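Local coordinates for protein MHP1 (Microbacterium liquefaciens, PDB 2JLN) that takes up 5-aryl-substituted hydantoins across the membrane by sodium-dependent symport, preferring the L isomers of 5-indolylmethyl and 5-benzyl hydantoin, at residues A[34-39]-A[168-172]. Residue numbers count along the deposited sequence, not the author numbering.
Sequences AIWFAM and NVFAS. With NA (sodium ion), chain B.
Two helical segments of the membrane core, 34-39 on helix 29-40 and 168-172 on helix 160-190, cross at 59° with axes 8.3 Å apart and bury 340 Å². The small side chains of Ala34, Ala38 and Ser172 permit this close approach. The CA atoms of Ala34 and Val169 lie 5.6 Å apart, those of Ile35 and Asn168, and of Ala38 and Ser172, 5.3 Å. Asn168 (chi1 m, -82°; chi2 38°) enters as a knob into the hole formed by Ala34, Ile35, Ala38 and Met39. Its ND2 donates to Ile35 O at 3.0 Å with a bent N-H...O angle of 134°, a carbonyl that also accepts the helical bond from Met39 N (2.8 Å), and packs against Ala38 CB at 3.3 Å and Ile35 CG2 at 3.7 Å. Val169 (chi1 t) lays CG2 4.0 Å from Ala34 CB, the one apolar side-chain pair across the segments. The pair joins transmembrane helices 1 and 5 of this APC-clan permease, the first of which breaks after residue 40, as in the LeuT-like fold. In the last turn before that break, Ala38 O binds the sodium ion at 2.6 Å; Ile41, Ala309, Ser312 and Thr313 complete the site. One turn after Asn168, Ser172 folds its side chain back (chi1 -91°) so that OG donates to Asn168 O at 3.1 Å, beside the backbone bond from Ser172 N to the same oxygen (3.0 Å). The hydroxyl thereby sits between the helices, with OG 3.3 Å from Ala34 O and 3.8 Å from Ala38 CB. Phe37 (chi1 t) brings CD1 within 3.2 Å of Ser172 OG; its side chain also touches Leu176 and Ala263 of helix 242-278.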
# COMPACT_ATOMS: atom_id res chain seq x y z
N ALA A 34 -5.46 12.67 -5.31
CA ALA A 34 -5.29 12.41 -6.74
C ALA A 34 -4.31 11.27 -6.95
O ALA A 34 -4.27 10.67 -8.01
CB ALA A 34 -4.79 13.65 -7.44
N ILE A 35 -3.51 10.99 -5.94
CA ILE A 35 -2.59 9.87 -6.00
C ILE A 35 -3.38 8.60 -5.61
O ILE A 35 -3.21 7.55 -6.24
CB ILE A 35 -1.38 10.07 -5.04
CG1 ILE A 35 -0.62 11.35 -5.39
CG2 ILE A 35 -0.46 8.83 -5.00
CD1 ILE A 35 0.31 11.82 -4.29
N TRP A 36 -4.23 8.70 -4.59
CA TRP A 36 -5.06 7.58 -4.17
C TRP A 36 -6.12 7.18 -5.20
O TRP A 36 -6.49 6.01 -5.30
CB TRP A 36 -5.69 7.85 -2.83
CG TRP A 36 -4.78 7.47 -1.73
CD1 TRP A 36 -3.65 8.12 -1.34
CD2 TRP A 36 -4.89 6.33 -0.90
NE1 TRP A 36 -3.04 7.45 -0.30
CE2 TRP A 36 -3.79 6.34 -0.01
CE3 TRP A 36 -5.81 5.27 -0.83
CZ2 TRP A 36 -3.59 5.36 0.94
CZ3 TRP A 36 -5.60 4.29 0.12
CH2 TRP A 36 -4.50 4.34 0.99
N PHE A 37 -6.60 8.15 -5.98
CA PHE A 37 -7.53 7.82 -7.04
C PHE A 37 -6.83 6.97 -8.09
O PHE A 37 -7.35 5.95 -8.49
CB PHE A 37 -8.18 9.06 -7.68
CG PHE A 37 -9.14 8.74 -8.79
CD1 PHE A 37 -8.67 8.38 -10.06
CD2 PHE A 37 -10.51 8.78 -8.59
CE1 PHE A 37 -9.55 8.07 -11.09
CE2 PHE A 37 -11.42 8.48 -9.63
CZ PHE A 37 -10.94 8.12 -10.87
N ALA A 38 -5.65 7.37 -8.53
CA ALA A 38 -4.98 6.57 -9.56
C ALA A 38 -4.35 5.28 -9.00
O ALA A 38 -4.25 4.28 -9.72
CB ALA A 38 -3.96 7.40 -10.32
N MET A 39 -3.95 5.28 -7.73
CA MET A 39 -3.38 4.10 -7.05
C MET A 39 -4.40 2.97 -6.77
O MET A 39 -4.03 1.83 -6.70
CB MET A 39 -2.63 4.51 -5.76
CG MET A 39 -2.01 3.39 -4.91
SD MET A 39 -0.64 3.81 -3.75
CE MET A 39 -1.22 5.37 -3.07
N ASN A 168 0.17 10.75 -11.60
CA ASN A 168 -1.15 10.32 -11.12
C ASN A 168 -2.18 11.43 -11.29
O ASN A 168 -3.37 11.17 -11.42
CB ASN A 168 -1.12 9.90 -9.64
CG ASN A 168 -0.62 8.46 -9.44
OD1 ASN A 168 0.30 7.98 -10.12
ND2 ASN A 168 -1.22 7.78 -8.46
N VAL A 169 -1.73 12.68 -11.28
CA VAL A 169 -2.68 13.78 -11.47
C VAL A 169 -3.13 13.86 -12.93
O VAL A 169 -4.29 14.15 -13.20
CB VAL A 169 -2.13 15.13 -11.02
CG1 VAL A 169 -3.18 16.19 -11.22
CG2 VAL A 169 -1.74 15.06 -9.57
N PHE A 170 -2.23 13.59 -13.86
CA PHE A 170 -2.64 13.56 -15.26
C PHE A 170 -3.32 12.25 -15.63
O PHE A 170 -4.25 12.27 -16.42
CB PHE A 170 -1.52 13.96 -16.23
CG PHE A 170 -1.15 15.43 -16.11
CD1 PHE A 170 0.19 15.83 -15.93
CD2 PHE A 170 -2.14 16.42 -16.13
CE1 PHE A 170 0.52 17.19 -15.79
CE2 PHE A 170 -1.82 17.77 -15.99
CZ PHE A 170 -0.49 18.15 -15.82
N ALA A 171 -2.91 11.13 -15.03
CA ALA A 171 -3.63 9.86 -15.26
C ALA A 171 -5.07 9.87 -14.73
O ALA A 171 -5.99 9.36 -15.38
CB ALA A 171 -2.85 8.67 -14.68
N SER A 172 -5.28 10.45 -13.56
CA SER A 172 -6.60 10.38 -12.94
C SER A 172 -7.81 10.61 -13.85
O SER A 172 -8.67 9.73 -13.96
CB SER A 172 -6.67 11.24 -11.69
OG SER A 172 -6.30 10.43 -10.60
NA NA B . -3.21 2.38 -11.20